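Local atomic coordinates of L-asparaginase 1 (Escherichia coli, PDB entry 6NXC), a protein that catalyses the hydrolysis of L-asparagine to L-aspartate and ammonium, working as a homotetrameric, allosterically activated cytoplasmic enzyme. Residues Asp79-Met83 with His109-Thr113; Thr34-Gln38 with Gly136-Ala142; Thr168-Asn172 with Phe189-Ala193. The protein carries 1 engineered substitution. One frame throughout, in Å; residues are numbered along the deposited sequence.

Contact 1 of 3, residues Asp79-Met83 with His109-Thr113; sequences DSSDM and HGTDT. With CIT (citric acid), chain N; EDO (1,2-ethanediol), chain R.
Ser80 and Thr113 both carry their hydroxyl between the backbone N and the carbonyl carbon (chi1 75° and 72°), which lets OG of Ser80 meet the backbone N of Thr113 while Thr113 OG1 turns back to the carbonyl of Ser80. Thr113 N donates to Ser80 OG at 3.0 Å, a bent bond (142°), and Thr113 OG1 donates to Ser80 O at 2.9 Å, the hydroxyl standing above the carbonyl plane. Met83 N reaches the same oxygen from the opposite face, so two donors grip Ser80 O. The His109 imidazole closes in beside Ser80: CE1 comes within 3.4 Å of Ser80 CB, and Met83 CE packs obliquely near NE2. The rotation of the imidazole is fixed by a nearly straight bond from His109 ND1 to Gly110 O (2.7 Å), in the ring plane and on a lone pair of the carbonyl; NE2 is hydrogen-bonded to Thr117 OG1.

Ser80 OG donates a short hydrogen bond (2.5 Å) to O5 of a citrate linked through C5 to Thr34; O5 also accepts from Asp112 N. Ser81 N and OG bind O1 and O2. Asp112 OD1 forms a salt bridge with Lys183, and OD2 is hydrogen-bonded to Asn266 ND2 of a second subunit. These loops contribute five residues to the substrate site, and citrate probably borrows donors that serve asparagine, Thr111 N binding O4, the acyl oxygen of the Thr34-linked carbon.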
loop_
_atom_site.group_PDB
_atom_site.type_symbol
_atom_site.label_atom_id
_atom_site.label_comp_id
_atom_site.label_asym_id
_atom_site.label_seq_id
_atom_site.Cartn_x
_atom_site.Cartn_y
_atom_site.Cartn_z
ATOM N N ASP B 79 26.193 17.683 -7.483
ATOM C CA ASP B 79 25.577 16.496 -6.853
ATOM C C ASP B 79 24.893 17.043 -5.605
ATOM O O ASP B 79 25.546 17.772 -4.824
ATOM C CB ASP B 79 26.585 15.401 -6.463
ATOM C CG ASP B 79 27.157 14.648 -7.662
ATOM O OD1 ASP B 79 26.396 14.436 -8.609
ATOM O OD2 ASP B 79 28.390 14.361 -7.673
ATOM N N SER B 80 23.635 16.649 -5.425
ATOM C CA SER B 80 22.863 17.142 -4.247
ATOM C C SER B 80 23.520 16.683 -2.955
ATOM O O SER B 80 23.217 17.258 -1.954
ATOM C CB SER B 80 21.321 16.811 -4.268
ATOM O OG SER B 80 20.973 15.455 -3.984
ATOM N N SER B 81 24.307 15.591 -2.927
ATOM C CA SER B 81 24.995 15.087 -1.708
ATOM C C SER B 81 26.000 16.118 -1.190
ATOM O O SER B 81 26.424 16.089 -0.010
ATOM C CB SER B 81 25.598 13.696 -1.965
ATOM O OG SER B 81 26.450 13.750 -3.096
ATOM N N ASP B 82 26.383 17.075 -2.043
ATOM C CA ASP B 82 27.403 18.081 -1.658
ATOM C C ASP B 82 26.700 19.416 -1.245
ATOM O O ASP B 82 27.334 20.385 -0.845
ATOM C CB ASP B 82 28.343 18.310 -2.835
ATOM C CG ASP B 82 29.178 17.097 -3.174
ATOM O OD1 ASP B 82 29.626 16.464 -2.194
ATOM O OD2 ASP B 82 29.359 16.811 -4.410
ATOM N N MET B 83 25.398 19.435 -1.205
ATOM C CA MET B 83 24.650 20.676 -0.860
ATOM C C MET B 83 24.938 21.126 0.563
ATOM O O MET B 83 24.961 20.342 1.504
ATOM C CB MET B 83 23.133 20.426 -0.974
ATOM C CG MET B 83 22.675 20.238 -2.326
ATOM S SD MET B 83 22.761 21.700 -3.216
ATOM C CE MET B 83 21.303 22.509 -2.564
ATOM N N HIS B 109 16.945 19.117 -9.474
ATOM C CA HIS B 109 17.772 18.942 -8.255
ATOM C C HIS B 109 18.093 17.449 -8.154
ATOM O O HIS B 109 17.282 16.643 -8.615
ATOM C CB HIS B 109 16.955 19.396 -7.029
ATOM C CG HIS B 109 17.680 19.659 -5.774
ATOM N ND1 HIS B 109 18.202 18.587 -5.031
ATOM C CD2 HIS B 109 17.969 20.816 -5.073
ATOM C CE1 HIS B 109 18.780 19.087 -3.922
ATOM N NE2 HIS B 109 18.587 20.439 -3.885
ATOM N N GLY B 110 19.211 17.128 -7.565
ATOM C CA GLY B 110 19.552 15.722 -7.262
ATOM C C GLY B 110 18.585 15.162 -6.269
ATOM O O GLY B 110 18.038 15.936 -5.405
ATOM N N THR B 111 18.294 13.877 -6.351
ATOM C CA THR B 111 17.285 13.297 -5.420
ATOM C C THR B 111 17.829 13.230 -3.974
ATOM O O THR B 111 17.022 13.329 -3.015
ATOM C CB THR B 111 16.807 11.911 -5.899
ATOM O OG1 THR B 111 18.001 11.100 -5.968
ATOM C CG2 THR B 111 16.053 12.079 -7.205
ATOM N N ASP B 112 19.130 13.123 -3.748
ATOM C CA ASP B 112 19.627 12.744 -2.397
ATOM C C ASP B 112 19.198 13.761 -1.349
ATOM O O ASP B 112 18.870 13.354 -0.209
ATOM C CB ASP B 112 21.139 12.532 -2.396
ATOM C CG ASP B 112 21.591 11.156 -2.867
ATOM O OD1 ASP B 112 20.771 10.304 -3.133
ATOM O OD2 ASP B 112 22.790 11.017 -3.007
ATOM N N THR B 113 19.177 15.057 -1.664
ATOM C CA THR B 113 18.846 16.088 -0.644
ATOM C C THR B 113 17.699 16.949 -1.155
ATOM O O THR B 113 17.458 18.010 -0.584
ATOM C CB THR B 113 20.064 16.875 -0.181
ATOM O OG1 THR B 113 20.474 17.753 -1.259
ATOM C CG2 THR B 113 21.197 15.985 0.254
HETATM C C1 CIT N . 24.507 12.412 -5.269
HETATM O O1 CIT N . 24.251 13.668 -5.035
HETATM O O2 CIT N . 25.530 11.845 -4.899
HETATM C C2 CIT N . 23.513 11.504 -5.991
HETATM C C3 CIT N . 22.646 12.181 -7.031
HETATM O O7 CIT N . 23.469 12.418 -8.162
HETATM C C4 CIT N . 21.428 11.303 -7.403
HETATM C C5 CIT N . 20.707 11.838 -8.631
HETATM O O4 CIT N . 19.821 12.790 -8.536
HETATM C C6 CIT N . 22.147 13.540 -6.496
HETATM O O5 CIT N . 21.278 13.505 -5.590
HETATM O O6 CIT N . 22.694 14.557 -7.038
HETATM C C1 EDO R . 19.718 6.893 -5.649
HETATM O O1 EDO R . 18.865 6.955 -4.532
HETATM C C2 EDO R . 20.935 7.796 -5.644
HETATM O O2 EDO R . 21.632 7.997 -4.350
#

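Contact 2 of 3, residues Thr34-Gln38 with Gly136-Ala142; sequences TIGMQ and GSQIPLA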
loop_
_atom_site.group_PDB
_atom_site.type_symbol
_atom_site.label_atom_id
_atom_site.label_comp_id
_atom_site.label_asym_id
_atom_site.label_seq_id
_atom_site.Cartn_x
_atom_site.Cartn_y
_atom_site.Cartn_z
ATOM N N THR B 34 21.107 13.942 -10.875
ATOM C CA THR B 34 21.177 12.755 -11.736
ATOM C C THR B 34 20.553 13.107 -13.092
ATOM O O THR B 34 21.000 12.577 -14.179
ATOM C CB THR B 34 20.443 11.635 -11.006
ATOM O OG1 THR B 34 21.131 11.246 -9.812
ATOM C CG2 THR B 34 20.191 10.455 -11.895
ATOM N N ILE B 35 19.568 13.993 -13.098
ATOM C CA ILE B 35 18.724 14.131 -14.332
ATOM C C ILE B 35 19.622 14.536 -15.499
ATOM O O ILE B 35 19.323 14.142 -16.694
ATOM C CB ILE B 35 17.570 15.120 -14.097
ATOM C CG1 ILE B 35 16.627 15.103 -15.304
ATOM C CG2 ILE B 35 18.102 16.525 -13.811
ATOM C CD1 ILE B 35 15.243 15.661 -15.012
ATOM N N GLY B 36 20.619 15.363 -15.236
ATOM C CA GLY B 36 21.372 15.955 -16.347
ATOM C C GLY B 36 22.666 15.164 -16.582
ATOM O O GLY B 36 23.496 15.625 -17.359
ATOM N N MET B 37 22.877 14.025 -15.899
ATOM C CA MET B 37 24.243 13.404 -15.916
ATOM C C MET B 37 24.415 12.466 -17.111
ATOM O O MET B 37 23.422 12.214 -17.791
ATOM C CB MET B 37 24.525 12.644 -14.623
ATOM C CG MET B 37 24.647 13.628 -13.457
ATOM S SD MET B 37 24.840 12.839 -11.847
ATOM C CE MET B 37 25.395 11.181 -12.273
ATOM N N GLN B 38 25.637 11.941 -17.277
ATOM C CA GLN B 38 26.134 11.190 -18.474
ATOM C C GLN B 38 27.076 10.041 -18.053
ATOM O O GLN B 38 27.730 10.154 -17.000
ATOM C CB GLN B 38 26.872 12.180 -19.364
ATOM C CG GLN B 38 26.922 11.783 -20.814
ATOM C CD GLN B 38 27.467 12.970 -21.560
ATOM O OE1 GLN B 38 28.445 12.860 -22.283
ATOM N NE2 GLN B 38 26.878 14.130 -21.320
ATOM N N GLY B 136 13.280 15.951 -10.072
ATOM C CA GLY B 136 14.499 15.365 -10.590
ATOM C C GLY B 136 14.233 13.945 -10.996
ATOM O O GLY B 136 13.130 13.690 -11.513
ATOM N N SER B 137 15.282 13.131 -11.015
ATOM C CA SER B 137 15.070 11.767 -11.468
ATOM C C SER B 137 16.074 10.841 -10.841
ATOM O O SER B 137 17.148 11.256 -10.341
ATOM C CB SER B 137 15.181 11.678 -12.970
ATOM O OG SER B 137 16.446 12.095 -13.355
ATOM N N GLN B 138 15.646 9.624 -10.733
ATOM C CA GLN B 138 16.479 8.556 -10.184
ATOM C C GLN B 138 17.451 8.052 -11.247
ATOM O O GLN B 138 18.452 7.450 -10.857
ATOM C CB GLN B 138 15.637 7.373 -9.723
ATOM C CG GLN B 138 14.852 7.648 -8.479
ATOM C CD GLN B 138 15.645 7.396 -7.219
ATOM O OE1 GLN B 138 16.611 8.148 -6.976
ATOM N NE2 GLN B 138 15.243 6.394 -6.438
ATOM N N ILE B 139 17.126 8.140 -12.501
ATOM C CA ILE B 139 18.007 7.740 -13.654
ATOM C C ILE B 139 18.210 8.986 -14.508
ATOM O O ILE B 139 17.243 9.663 -14.921
ATOM C CB ILE B 139 17.291 6.611 -14.463
ATOM C CG1 ILE B 139 17.161 5.327 -13.613
ATOM C CG2 ILE B 139 17.987 6.306 -15.782
ATOM C CD1 ILE B 139 16.500 4.221 -14.325
ATOM N N PRO B 140 19.434 9.230 -14.968
ATOM C CA PRO B 140 19.705 10.356 -15.886
ATOM C C PRO B 140 18.971 10.367 -17.214
ATOM O O PRO B 140 18.717 9.332 -17.736
ATOM C CB PRO B 140 21.199 10.194 -16.183
ATOM C CG PRO B 140 21.717 9.481 -14.954
ATOM C CD PRO B 140 20.641 8.501 -14.536
ATOM N N LEU B 141 18.608 11.556 -17.709
ATOM C CA LEU B 141 17.889 11.718 -18.985
ATOM C C LEU B 141 18.679 11.015 -20.111
ATOM O O LEU B 141 18.062 10.445 -21.019
ATOM C CB LEU B 141 17.731 13.236 -19.133
ATOM C CG LEU B 141 16.581 13.765 -19.963
ATOM C CD1 LEU B 141 15.235 13.431 -19.357
ATOM C CD2 LEU B 141 16.721 15.276 -20.112
ATOM N N ALA B 142 20.016 10.969 -19.994
ATOM C CA ALA B 142 20.985 10.383 -20.972
ATOM C C ALA B 142 20.962 8.854 -20.941
ATOM O O ALA B 142 21.518 8.246 -21.844
ATOM C CB ALA B 142 22.403 10.861 -20.667
HETATM O O HOH W 1 17.799 14.448 -10.288
#
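Thr34, the nucleophile that forms the O-isoaspartyl intermediate, packs against the loop running from Ser137 to Pro140. Both segments follow parallel strands of the mixed sheet in the N-terminal domain: segment 34-38 comes after strand 25-32, segment 136-142 after strand 132-135, with strand 104-108 lying between these two strands in the sheet. From the backbone outward, Thr34 CB rests 3.4 Å from Ser137 O. At CB the side chain divides. OG1 sits beside the backbone N (chi1 -67°) and is covalently joined to C5 of the bound citrate, while CG2, anti to that N, heads into the opposing loop. There the methyl presses on the proline ring, with Thr34 CG2 at 3.3 Å from Pro140 CD, tighter than a usual van der Waals contact, and it also borders Gln138 O and the carbonyl carbon of Ile139.

Thr34 O is held by Met37 N in the short 3-10 turn and lies 3.1 Å from Pro140 CB. One residue further on, Leu141 N donates to Ile35 O at 2.9 Å and 163°, the donor tilted out of the carbonyl plane; this bond ties the two loops directly. Ser137 OG comes against Ile35 CA at 3.2 Å. Within its own loop, Ser137 OG donates to Ile139 O at 3.0 Å from above the carbonyl plane. A water accepts a bond from Ser137 N (2.9 Å) and a weak one from Ile35 N, bridging the segments near the nucleophile. At the outer end Met37 CB lies alongside Pro140 CG. Met37 O, buried by the contact without a polar partner in the model, meets the methyl CB of Ala142 at 3.3 Å.

Contact 3 of 3, residues Thr168-Asn172 with Phe189-Ala193; sequences TLFFN and FDAFA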
loop_
_atom_site.group_PDB
_atom_site.type_symbol
_atom_site.label_atom_id
_atom_site.label_comp_id
_atom_site.label_asym_id
_atom_site.label_seq_id
_atom_site.Cartn_x
_atom_site.Cartn_y
_atom_site.Cartn_z
ATOM N N THR B 168 6.599 22.777 -3.381
ATOM C CA THR B 168 6.174 21.394 -3.477
ATOM C C THR B 168 7.278 20.586 -4.115
ATOM O O THR B 168 8.229 21.098 -4.672
ATOM C CB THR B 168 4.887 21.332 -4.297
ATOM O OG1 THR B 168 5.057 21.931 -5.601
ATOM C CG2 THR B 168 3.703 21.997 -3.611
ATOM N N LEU B 169 7.058 19.256 -4.117
ATOM C CA LEU B 169 8.009 18.293 -4.666
ATOM C C LEU B 169 7.194 17.345 -5.550
ATOM O O LEU B 169 6.188 16.785 -5.030
ATOM C CB LEU B 169 8.761 17.572 -3.518
ATOM C CG LEU B 169 9.905 16.700 -3.982
ATOM C CD1 LEU B 169 10.905 16.584 -2.816
ATOM C CD2 LEU B 169 9.392 15.365 -4.486
ATOM N N PHE B 170 7.538 17.238 -6.830
ATOM C CA PHE B 170 6.829 16.344 -7.810
ATOM C C PHE B 170 7.665 15.131 -8.124
ATOM O O PHE B 170 8.844 15.326 -8.459
ATOM C CB PHE B 170 6.535 17.055 -9.128
ATOM C CG PHE B 170 5.553 16.247 -9.882
ATOM C CD1 PHE B 170 6.053 15.188 -10.697
ATOM C CD2 PHE B 170 4.204 16.456 -9.764
ATOM C CE1 PHE B 170 5.156 14.387 -11.363
ATOM C CE2 PHE B 170 3.316 15.617 -10.430
ATOM C CZ PHE B 170 3.796 14.552 -11.154
ATOM N N PHE B 171 7.160 13.966 -7.857
ATOM C CA PHE B 171 7.870 12.737 -8.255
ATOM C C PHE B 171 6.901 11.610 -8.546
ATOM O O PHE B 171 6.001 11.413 -7.759
ATOM C CB PHE B 171 8.881 12.409 -7.137
ATOM C CG PHE B 171 10.207 11.913 -7.614
ATOM C CD1 PHE B 171 11.196 12.793 -7.962
ATOM C CD2 PHE B 171 10.473 10.568 -7.646
ATOM C CE1 PHE B 171 12.436 12.331 -8.364
ATOM C CE2 PHE B 171 11.657 10.110 -8.155
ATOM C CZ PHE B 171 12.671 10.997 -8.463
ATOM N N ASN B 172 7.082 10.868 -9.659
ATOM C CA ASN B 172 6.287 9.626 -9.856
ATOM C C ASN B 172 4.781 9.870 -9.714
ATOM O O ASN B 172 4.102 9.202 -8.916
ATOM C CB ASN B 172 6.744 8.594 -8.829
ATOM C CG ASN B 172 6.251 7.182 -9.143
ATOM O OD1 ASN B 172 5.643 6.513 -8.304
ATOM N ND2 ASN B 172 6.546 6.743 -10.340
ATOM N N PHE B 189 11.506 4.160 -8.327
ATOM C CA PHE B 189 10.994 5.373 -8.955
ATOM C C PHE B 189 10.071 6.169 -8.017
ATOM O O PHE B 189 9.864 7.319 -8.298
ATOM C CB PHE B 189 10.278 5.021 -10.245
ATOM C CG PHE B 189 11.169 4.563 -11.360
ATOM C CD1 PHE B 189 12.194 5.389 -11.830
ATOM C CD2 PHE B 189 11.122 3.293 -11.877
ATOM C CE1 PHE B 189 13.035 4.985 -12.858
ATOM C CE2 PHE B 189 11.971 2.889 -12.888
ATOM C CZ PHE B 189 12.929 3.699 -13.380
ATOM N N ASP B 190 9.310 5.503 -7.147
ATOM C CA ASP B 190 8.531 6.229 -6.058
ATOM C C ASP B 190 9.512 6.599 -4.932
ATOM O O ASP B 190 9.318 6.193 -3.815
ATOM C CB ASP B 190 7.433 5.269 -5.557
ATOM C CG ASP B 190 7.969 3.955 -4.974
ATOM O OD1 ASP B 190 9.129 3.531 -5.297
ATOM O OD2 ASP B 190 7.273 3.348 -4.145
ATOM N N ALA B 191 10.548 7.364 -5.177
ATOM C CA ALA B 191 11.648 7.567 -4.207
ATOM C C ALA B 191 11.135 8.303 -2.984
ATOM O O ALA B 191 11.663 8.186 -1.896
ATOM C CB ALA B 191 12.675 8.376 -4.956
ATOM N N PHE B 192 10.159 9.207 -3.202
ATOM C CA PHE B 192 9.791 10.165 -2.111
ATOM C C PHE B 192 8.479 9.701 -1.455
ATOM O O PHE B 192 7.558 9.290 -2.165
ATOM C CB PHE B 192 9.694 11.563 -2.699
ATOM C CG PHE B 192 11.065 12.131 -3.019
ATOM C CD1 PHE B 192 11.841 12.624 -2.007
ATOM C CD2 PHE B 192 11.592 12.017 -4.272
ATOM C CE1 PHE B 192 13.125 13.115 -2.213
ATOM C CE2 PHE B 192 12.905 12.401 -4.475
ATOM C CZ PHE B 192 13.675 12.902 -3.444
ATOM N N ALA B 193 8.313 10.027 -0.188
ATOM C CA ALA B 193 7.006 9.948 0.444
ATOM C C ALA B 193 6.760 11.195 1.285
ATOM O O ALA B 193 7.724 11.956 1.583
ATOM C CB ALA B 193 7.015 8.706 1.253
#
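Phe192 and Phe171 meet edge to face: the CD2 edge of Phe192 is directed at the face of Phe171, with ring centroids 5.0 Å apart and planes at 71°. The closest pair is Phe192 CD2 to Phe171 CG at 3.6 Å, over the ring but offset toward its rim. With CG anti to its carbonyl carbon (chi1 -73°), Phe192 presents one face to Leu169, whose CD2 methyl makes a CH-pi contact at 4.3 Å from the ring centroid. Leu169 and Phe171 belong to strand 167-171 of the large mixed sheet, where both side chains point to the same side, while Phe192 starts one arm of the small antiparallel pair 182-183/192-193; the contact thus lays that hairpin against the sheet. The Phe171 ring is also flanked at its edge, near its plane, by Phe189 O, 3.3 Å from CE2, and obliquely by the methyl of Ala191.

Asn172 lies just past the strand. Its CB is 3.4 Å from Phe189 O. The Asn172 side chain runs beside that of Asp190, the centre of an inverse gamma turn, with Asn172 OD1 3.5 Å from Asp190 CB and the flat groups turned 65° apart.

The three contacts cluster in the N-terminal domain. The centres of contacts 1 and 2 lie about 12 Å apart, those of contacts 1 and 3 about 14 Å, and those of contacts 2 and 3 about 15 Å. Along the chain, contact 1 is nested inside the loop closed by contact 2, and contact 3 follows both. Contacts 1 and 2 join loops after four parallel strands of one mixed sheet, 68-78, 25-32, 104-108 and 132-135; contact 3 covers the neighbouring strand 167-171. Thr111 touches both other contacts, and Phe171 also packs on Gly136 and Ser137. Contacts 1 and 2 thus supply substrate-binding residues and the nucleophile, while the Phe171-Phe192 pair packs behind Thr111.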